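Local coordinates for protein Cyp101j2 (Sphingobium yanoikuyae, PDB 5KYO) that probably hydroxylates 1,8-cineole as a haem-dependent cytochrome P450 monooxygenase, at residues 132-145 and 241-255. Sequence-based numbering, arbitrary orientation.
Sequences PFRSLLNENLGPKP and MISRMINGEVGGRPL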
ATOM      1  N   PRO A 132      -2.575   4.907  21.353  1.00 28.95           N
ATOM      2  CA  PRO A 132      -4.033   5.087  21.361  1.00 27.67           C
ATOM      3  C   PRO A 132      -4.591   5.311  19.968  1.00 27.02           C
ATOM      4  O   PRO A 132      -5.727   4.932  19.702  1.00 22.98           O
ATOM      5  CB  PRO A 132      -4.242   6.335  22.212  1.00 30.60           C
ATOM      6  CG  PRO A 132      -2.879   6.668  22.800  1.00 38.78           C
ATOM      7  CD  PRO A 132      -1.881   6.098  21.879  1.00 33.59           C
ATOM      8  N   PHE A 133      -3.794   5.910  19.090  1.00 29.72           N
ATOM      9  CA  PHE A 133      -4.243   6.157  17.728  1.00 26.97           C
ATOM     10  C   PHE A 133      -4.333   4.865  16.935  1.00 33.32           C
ATOM     11  O   PHE A 133      -5.295   4.660  16.188  1.00 34.26           O
ATOM     12  CB  PHE A 133      -3.325   7.158  17.039  1.00 26.14           C
ATOM     13  CG  PHE A 133      -3.457   8.542  17.588  1.00 33.71           C
ATOM     14  CD1 PHE A 133      -4.429   9.399  17.097  1.00 21.76           C
ATOM     15  CD2 PHE A 133      -2.628   8.980  18.608  1.00 33.98           C
ATOM     16  CE1 PHE A 133      -4.562  10.679  17.601  1.00 26.85           C
ATOM     17  CE2 PHE A 133      -2.757  10.256  19.123  1.00 33.43           C
ATOM     18  CZ  PHE A 133      -3.727  11.108  18.615  1.00 32.02           C
ATOM     19  N   ARG A 134      -3.338   3.998  17.115  1.00 30.96           N
ATOM     20  CA  ARG A 134      -3.343   2.662  16.520  1.00 29.46           C
ATOM     21  C   ARG A 134      -4.598   1.884  16.907  1.00 24.94           C
ATOM     22  O   ARG A 134      -5.219   1.215  16.074  1.00 27.51           O
ATOM     23  CB  ARG A 134      -2.099   1.889  16.949  1.00 25.09           C
ATOM     24  CG  ARG A 134      -2.044   0.447  16.453  1.00 33.38           C
ATOM     25  CD  ARG A 134      -0.984  -0.349  17.202  1.00 43.84           C
ATOM     26  NE  ARG A 134      -0.427  -1.424  16.385  1.00 50.79           N
ATOM     27  CZ  ARG A 134      -0.791  -2.698  16.478  1.00 52.96           C
ATOM     28  NH1 ARG A 134      -1.709  -3.058  17.362  1.00 47.00           N
ATOM     29  NH2 ARG A 134      -0.233  -3.609  15.687  1.00 54.94           N
ATOM     30  N   SER A 135      -4.977   1.966  18.174  1.00 28.89           N
ATOM     31  CA  SER A 135      -6.214   1.323  18.628  1.00 29.42           C
ATOM     32  C   SER A 135      -7.426   1.858  17.872  1.00 28.02           C
ATOM     33  O   SER A 135      -8.268   1.093  17.404  1.00 22.97           O
ATOM     34  CB  SER A 135      -6.407   1.522  20.134  1.00 31.51           C
ATOM     35  OG  SER A 135      -5.374   0.881  20.863  1.00 37.90           O
ATOM     36  N   LEU A 136      -7.485   3.177  17.743  1.00 27.47           N
ATOM     37  CA  LEU A 136      -8.597   3.858  17.090  1.00 29.22           C
ATOM     38  C   LEU A 136      -8.703   3.481  15.623  1.00 24.43           C
ATOM     39  O   LEU A 136      -9.792   3.221  15.120  1.00 24.23           O
ATOM     40  CB  LEU A 136      -8.434   5.367  17.213  1.00 35.30           C
ATOM     41  CG  LEU A 136      -9.687   6.231  17.088  1.00 43.17           C
ATOM     42  CD1 LEU A 136     -10.538   6.141  18.349  1.00 42.92           C
ATOM     43  CD2 LEU A 136      -9.285   7.662  16.799  1.00 43.77           C
ATOM     44  N   LEU A 137      -7.564   3.476  14.940  1.00 25.48           N
ATOM     45  CA  LEU A 137      -7.512   3.086  13.530  1.00 26.61           C
ATOM     46  C   LEU A 137      -7.935   1.639  13.332  1.00 23.44           C
ATOM     47  O   LEU A 137      -8.770   1.324  12.469  1.00 17.96           O
ATOM     48  CB  LEU A 137      -6.106   3.301  12.980  1.00 22.71           C
ATOM     49  CG  LEU A 137      -5.899   4.639  12.268  1.00 35.74           C
ATOM     50  CD1 LEU A 137      -4.502   4.719  11.655  1.00 41.30           C
ATOM     51  CD2 LEU A 137      -6.966   4.836  11.204  1.00 37.35           C
ATOM     52  N   ASN A 138      -7.368   0.756  14.149  1.00 23.46           N
ATOM     53  CA  ASN A 138      -7.629  -0.660  13.992  1.00 24.49           C
ATOM     54  C   ASN A 138      -9.081  -1.045  14.304  1.00 24.11           C
ATOM     55  O   ASN A 138      -9.663  -1.859  13.604  1.00 27.48           O
ATOM     56  CB  ASN A 138      -6.655  -1.469  14.842  1.00 22.00           C
ATOM     57  CG  ASN A 138      -5.366  -1.783  14.090  1.00 26.09           C
ATOM     58  OD1 ASN A 138      -5.318  -2.730  13.318  1.00 26.71           O
ATOM     59  ND2 ASN A 138      -4.335  -0.967  14.287  1.00 26.09           N
ATOM     60  N   GLU A 139      -9.676  -0.442  15.330  0.50 27.79           N
ATOM     61  CA  GLU A 139     -11.046  -0.819  15.691  0.50 26.47           C
ATOM     62  C   GLU A 139     -12.078  -0.273  14.700  0.50 22.24           C
ATOM     63  O   GLU A 139     -13.073  -0.939  14.408  0.50 22.59           O
ATOM     64  CB  GLU A 139     -11.389  -0.361  17.113  0.50 33.16           C
ATOM     65  CG  GLU A 139     -11.649   1.130  17.287  0.50 33.62           C
ATOM     66  CD  GLU A 139     -12.140   1.467  18.680  0.50 24.31           C
ATOM     67  OE1 GLU A 139     -13.342   1.780  18.826  0.50 21.24           O
ATOM     68  OE2 GLU A 139     -11.329   1.403  19.628  0.50 22.35           O
ATOM     69  N   ASN A 140     -11.847   0.929  14.181  1.00 19.46           N
ATOM     70  CA  ASN A 140     -12.811   1.564  13.288  1.00 19.02           C
ATOM     71  C   ASN A 140     -12.812   1.029  11.854  1.00 20.35           C
ATOM     72  O   ASN A 140     -13.750   1.283  11.108  1.00 21.91           O
ATOM     73  CB  ASN A 140     -12.582   3.063  13.274  1.00 24.92           C
ATOM     74  CG  ASN A 140     -13.197   3.738  14.486  1.00 27.67           C
ATOM     75  OD1 ASN A 140     -14.373   3.527  14.783  1.00 25.64           O
ATOM     76  ND2 ASN A 140     -12.396   4.501  15.219  1.00 30.14           N
ATOM     77  N   LEU A 141     -11.752   0.315  11.480  1.00 17.38           N
ATOM     78  CA  LEU A 141     -11.643  -0.317  10.159  1.00 16.83           C
ATOM     79  C   LEU A 141     -11.800  -1.827  10.314  1.00 21.15           C
ATOM     80  O   LEU A 141     -11.455  -2.592   9.416  1.00 24.72           O
ATOM     81  CB  LEU A 141     -10.293   0.019   9.497  1.00 18.52           C
ATOM     82  CG  LEU A 141     -10.124   1.496   9.109  1.00 18.99           C
ATOM     83  CD1 LEU A 141      -8.742   1.780   8.550  1.00 24.26           C
ATOM     84  CD2 LEU A 141     -11.187   1.886   8.104  1.00 19.00           C
ATOM     85  N   GLY A 142     -12.304  -2.252  11.468  1.00 19.50           N
ATOM     86  CA  GLY A 142     -12.442  -3.669  11.762  1.00 17.10           C
ATOM     87  C   GLY A 142     -13.590  -4.308  11.009  1.00 22.67           C
ATOM     88  O   GLY A 142     -14.406  -3.605  10.416  1.00 20.36           O
ATOM     89  N   PRO A 143     -13.669  -5.653  11.039  1.00 20.44           N
ATOM     90  CA  PRO A 143     -14.748  -6.399  10.376  1.00 27.14           C
ATOM     91  C   PRO A 143     -16.150  -5.919  10.738  1.00 31.32           C
ATOM     92  O   PRO A 143     -16.992  -5.844   9.841  1.00 36.17           O
ATOM     93  CB  PRO A 143     -14.533  -7.835  10.861  1.00 26.35           C
ATOM     94  CG  PRO A 143     -13.107  -7.913  11.166  1.00 24.07           C
ATOM     95  CD  PRO A 143     -12.706  -6.554  11.694  1.00 19.76           C
ATOM     96  N   LYS A 144     -16.409  -5.594  12.005  1.00 30.63           N
ATOM     97  CA  LYS A 144     -17.759  -5.201  12.390  1.00 29.09           C
ATOM     98  C   LYS A 144     -18.183  -3.879  11.734  1.00 27.25           C
ATOM     99  O   LYS A 144     -19.138  -3.873  10.965  1.00 24.36           O
ATOM    100  CB  LYS A 144     -17.907  -5.113  13.919  1.00 36.15           C
ATOM    101  CG  LYS A 144     -18.562  -6.326  14.548  1.00 41.33           C
ATOM    102  CD  LYS A 144     -19.221  -5.982  15.883  1.00 43.54           C
ATOM    103  CE  LYS A 144     -19.948  -7.192  16.457  1.00 47.73           C
ATOM    104  NZ  LYS A 144     -20.860  -6.834  17.592  1.00 51.57           N
ATOM    105  N   PRO A 145     -17.477  -2.760  12.006  1.00 32.85           N
ATOM    106  CA  PRO A 145     -18.053  -1.537  11.421  1.00 28.78           C
ATOM    107  C   PRO A 145     -17.923  -1.464   9.898  1.00 29.83           C
ATOM    108  O   PRO A 145     -18.587  -0.614   9.301  1.00 29.65           O
ATOM    109  CB  PRO A 145     -17.260  -0.409  12.096  1.00 14.57           C
ATOM    110  CG  PRO A 145     -15.934  -1.034  12.459  1.00 28.44           C
ATOM    111  CD  PRO A 145     -16.218  -2.498  12.737  1.00 31.48           C
ATOM    112  N   MET A 241     -17.582   6.525  10.090  1.00 14.43           N
ATOM    113  CA  MET A 241     -16.297   6.490  10.780  1.00 19.76           C
ATOM    114  C   MET A 241     -15.899   7.832  11.422  1.00 14.88           C
ATOM    115  O   MET A 241     -15.247   7.851  12.470  1.00 16.80           O
ATOM    116  CB  MET A 241     -15.195   6.022   9.823  1.00 17.95           C
ATOM    117  CG  MET A 241     -13.865   5.794  10.525  1.00 16.55           C
ATOM    118  SD  MET A 241     -12.582   5.216   9.402  1.00 27.50           S
ATOM    119  CE  MET A 241     -11.125   5.331  10.435  1.00 43.37           C
ATOM    120  N   ILE A 242     -16.267   8.941  10.800  1.00 16.74           N
ATOM    121  CA  ILE A 242     -16.029  10.250  11.419  1.00 17.91           C
ATOM    122  C   ILE A 242     -16.785  10.386  12.751  1.00 18.09           C
ATOM    123  O   ILE A 242     -16.209  10.799  13.775  1.00 18.75           O
ATOM    124  CB  ILE A 242     -16.433  11.415  10.480  1.00 20.36           C
ATOM    125  CG1 ILE A 242     -15.475  11.482   9.293  1.00 18.35           C
ATOM    126  CG2 ILE A 242     -16.392  12.751  11.241  1.00 17.06           C
ATOM    127  CD1 ILE A 242     -15.670  12.679   8.373  1.00 18.85           C
ATOM    128  N   SER A 243     -18.068  10.033  12.742  1.00 19.55           N
ATOM    129  CA  SER A 243     -18.856  10.066  13.972  1.00 19.52           C
ATOM    130  C   SER A 243     -18.248   9.157  15.044  1.00 21.26           C
ATOM    131  O   SER A 243     -18.240   9.510  16.217  1.00 23.83           O
ATOM    132  CB  SER A 243     -20.306   9.660  13.705  1.00 17.20           C
ATOM    133  OG  SER A 243     -20.945  10.575  12.837  1.00 22.16           O
ATOM    134  N   ARG A 244     -17.715   8.002  14.639  1.00 16.79           N
ATOM    135  CA  ARG A 244     -17.172   7.037  15.593  1.00 14.65           C
ATOM    136  C   ARG A 244     -15.903   7.558  16.205  1.00 17.32           C
ATOM    137  O   ARG A 244     -15.661   7.399  17.406  1.00 22.83           O
ATOM    138  CB  ARG A 244     -16.917   5.679  14.915  1.00 14.63           C
ATOM    139  CG  ARG A 244     -18.187   4.997  14.442  1.00 19.51           C
ATOM    140  CD  ARG A 244     -17.957   3.528  14.098  1.00 18.52           C
ATOM    141  NE  ARG A 244     -16.861   3.317  13.141  1.00 24.72           N
ATOM    142  CZ  ARG A 244     -17.029   3.194  11.825  1.00 21.96           C
ATOM    143  NH1 ARG A 244     -18.245   3.275  11.296  1.00 19.91           N
ATOM    144  NH2 ARG A 244     -15.984   3.000  11.034  1.00 24.06           N
ATOM    145  N   MET A 245     -15.086   8.203  15.385  1.00 25.05           N
ATOM    146  CA  MET A 245     -13.844   8.773  15.881  1.00 20.28           C
ATOM    147  C   MET A 245     -14.111   9.956  16.814  1.00 25.01           C
ATOM    148  O   MET A 245     -13.429  10.119  17.827  1.00 25.84           O
ATOM    149  CB  MET A 245     -12.952   9.189  14.713  1.00 21.04           C
ATOM    150  CG  MET A 245     -12.318   7.991  14.031  1.00 16.87           C
ATOM    151  SD  MET A 245     -11.287   8.432  12.626  1.00 74.26           S
ATOM    152  CE  MET A 245     -12.417   9.418  11.642  1.00 27.33           C
ATOM    153  N   ILE A 246     -15.116  10.755  16.465  1.00 28.37           N
ATOM    154  CA  ILE A 246     -15.556  11.892  17.270  1.00 30.99           C
ATOM    155  C   ILE A 246     -15.986  11.487  18.685  1.00 29.93           C
ATOM    156  O   ILE A 246     -15.670  12.171  19.668  1.00 31.66           O
ATOM    157  CB  ILE A 246     -16.738  12.627  16.590  1.00 32.69           C
ATOM    158  CG1 ILE A 246     -16.232  13.624  15.552  1.00 34.11           C
ATOM    159  CG2 ILE A 246     -17.566  13.382  17.606  1.00 35.23           C
ATOM    160  CD1 ILE A 246     -17.367  14.384  14.871  1.00 29.99           C
ATOM    161  N   ASN A 247     -16.721  10.384  18.782  1.00 28.55           N
ATOM    162  CA  ASN A 247     -17.179   9.886  20.073  1.00 31.45           C
ATOM    163  C   ASN A 247     -16.170   8.968  20.739  1.00 34.39           C
ATOM    164  O   ASN A 247     -16.461   8.352  21.763  1.00 40.20           O
ATOM    165  CB  ASN A 247     -18.510   9.155  19.916  1.00 35.30           C
ATOM    166  CG  ASN A 247     -19.593  10.051  19.370  1.00 46.69           C
ATOM    167  OD1 ASN A 247     -20.254   9.721  18.387  1.00 54.68           O
ATOM    168  ND2 ASN A 247     -19.766  11.211  19.996  1.00 52.04           N
ATOM    169  N   GLY A 248     -14.983   8.871  20.151  1.00 41.96           N
ATOM    170  CA  GLY A 248     -13.904   8.128  20.767  1.00 41.30           C
ATOM    171  C   GLY A 248     -13.002   9.028  21.590  1.00 42.81           C
ATOM    172  O   GLY A 248     -13.189  10.244  21.637  1.00 40.69           O
ATOM    173  N   GLU A 249     -12.026   8.422  22.255  1.00 46.07           N
ATOM    174  CA  GLU A 249     -10.980   9.164  22.956  1.00 43.18           C
ATOM    175  C   GLU A 249      -9.642   8.522  22.627  1.00 40.64           C
ATOM    176  O   GLU A 249      -9.604   7.408  22.105  1.00 33.40           O
ATOM    177  CB  GLU A 249     -11.223   9.167  24.468  1.00 47.92           C
ATOM    178  CG  GLU A 249     -12.544   9.790  24.881  1.00 48.17           C
ATOM    179  CD  GLU A 249     -12.557  10.217  26.335  0.50 46.14           C
ATOM    180  OE1 GLU A 249     -12.123   9.421  27.195  0.50 43.34           O
ATOM    181  OE2 GLU A 249     -12.997  11.351  26.614  0.50 44.46           O
ATOM    182  N   VAL A 250      -8.547   9.220  22.913  1.00 31.92           N
ATOM    183  CA  VAL A 250      -7.232   8.601  22.799  1.00 41.09           C
ATOM    184  C   VAL A 250      -6.444   8.718  24.105  1.00 43.57           C
ATOM    185  O   VAL A 250      -6.031   7.706  24.679  1.00 43.74           O
ATOM    186  CB  VAL A 250      -6.419   9.198  21.627  1.00 45.07           C
ATOM    187  CG1 VAL A 250      -6.838   8.558  20.313  1.00 39.23           C
ATOM    188  CG2 VAL A 250      -6.577  10.720  21.564  1.00 42.92           C
ATOM    189  N   GLY A 251      -6.261   9.939  24.594  1.00 50.24           N
ATOM    190  CA  GLY A 251      -5.600  10.137  25.869  1.00 49.22           C
ATOM    191  C   GLY A 251      -6.628  10.276  26.974  1.00 48.51           C
ATOM    192  O   GLY A 251      -6.332  10.780  28.055  1.00 52.54           O
ATOM    193  N   GLY A 252      -7.845   9.815  26.707  1.00 50.51           N
ATOM    194  CA  GLY A 252      -8.953  10.057  27.611  1.00 50.62           C
ATOM    195  C   GLY A 252      -9.559  11.410  27.306  1.00 46.94           C
ATOM    196  O   GLY A 252     -10.429  11.902  28.028  1.00 47.54           O
ATOM    197  N   ARG A 253      -9.070  12.012  26.225  1.00 35.68           N
ATOM    198  CA  ARG A 253      -9.578  13.273  25.702  1.00 26.16           C
ATOM    199  C   ARG A 253     -10.104  13.053  24.294  1.00 30.99           C
ATOM    200  O   ARG A 253      -9.592  12.189  23.557  1.00 33.08           O
ATOM    201  CB  ARG A 253      -8.486  14.344  25.679  1.00 31.15           C
ATOM    202  CG  ARG A 253      -7.230  13.904  24.914  1.00 35.94           C
ATOM    203  CD  ARG A 253      -6.498  15.079  24.260  1.00 43.27           C
ATOM    204  NE  ARG A 253      -5.348  14.645  23.456  1.00 45.41           N
ATOM    205  CZ  ARG A 253      -5.386  14.420  22.144  1.00 42.12           C
ATOM    206  NH1 ARG A 253      -6.521  14.585  21.467  1.00 35.17           N
ATOM    207  NH2 ARG A 253      -4.289  14.032  21.503  1.00 36.77           N
ATOM    208  N   PRO A 254     -11.117  13.829  23.901  1.00 25.40           N
ATOM    209  CA  PRO A 254     -11.609  13.756  22.521  1.00 19.51           C
ATOM    210  C   PRO A 254     -10.527  14.040  21.467  1.00 23.88           C
ATOM    211  O   PRO A 254      -9.506  14.660  21.758  1.00 25.51           O
ATOM    212  CB  PRO A 254     -12.691  14.839  22.487  1.00 28.24           C
ATOM    213  CG  PRO A 254     -13.188  14.901  23.877  1.00 32.38           C
ATOM    214  CD  PRO A 254     -11.992  14.648  24.757  1.00 30.32           C
ATOM    215  N   LEU A 255     -10.755  13.594  20.241  1.00 22.77           N
ATOM    216  CA  LEU A 255      -9.899  14.023  19.137  1.00 21.62           C
ATOM    217  C   LEU A 255     -10.184  15.478  18.804  1.00 18.44           C
ATOM    218  O   LEU A 255     -11.325  15.926  18.883  1.00 17.35           O
ATOM    219  CB  LEU A 255     -10.125  13.166  17.880  1.00 19.23           C
ATOM    220  CG  LEU A 255      -9.619  11.732  17.779  1.00 27.72           C
ATOM    221  CD1 LEU A 255      -9.993  11.148  16.419  1.00 24.52           C
ATOM    222  CD2 LEU A 255      -8.131  11.688  17.970  1.00 20.12           C
TER
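Arg244 reaches from helix 241-246 to Asn140 at the C-terminal end of helix 132-140. From its root outward, CB lies 3.3 Å from Asn140 OD1, CG and CD run past the same oxygen, CD 3.6 Å from OD1, and NE donates to OD1 at 3.0 Å, fairly straight at 159°. OD1 is almost in the guanidinium plane, though NE is tilted 30° from the plane of the Asn140 side-chain carbonyl. A bend at chi3 (-53°) lays the guanidinium between Pro145 and Met241, Pro145 CB 3.6 Å from CZ over one face and Met241 CA over the opposite one. At the tip, NH2 makes a weak bond to Asn140 O, while NH1 bonds Glu239 O. Cut back to alanine, this position would probably leave both Asn140 oxygens without their arginine donor and Pro145 CB without its flat partner. Asn140 ND2, turned back weakly to Leu136 O, rests against Met245 CG.

Further along, Leu136 CD2 meets Leu255 CD1 tip to tip at 3.6 Å. Val250 CG1 sits over the Phe133 ring, 4.1 Å from its centroid, a CH-pi contact. Leu137 of helix 132-140 touches the haem. An apolar seam thus backs a haem-lining helix, finished by a cation gripping neutral carbonyl oxygens through directed N-H bonds.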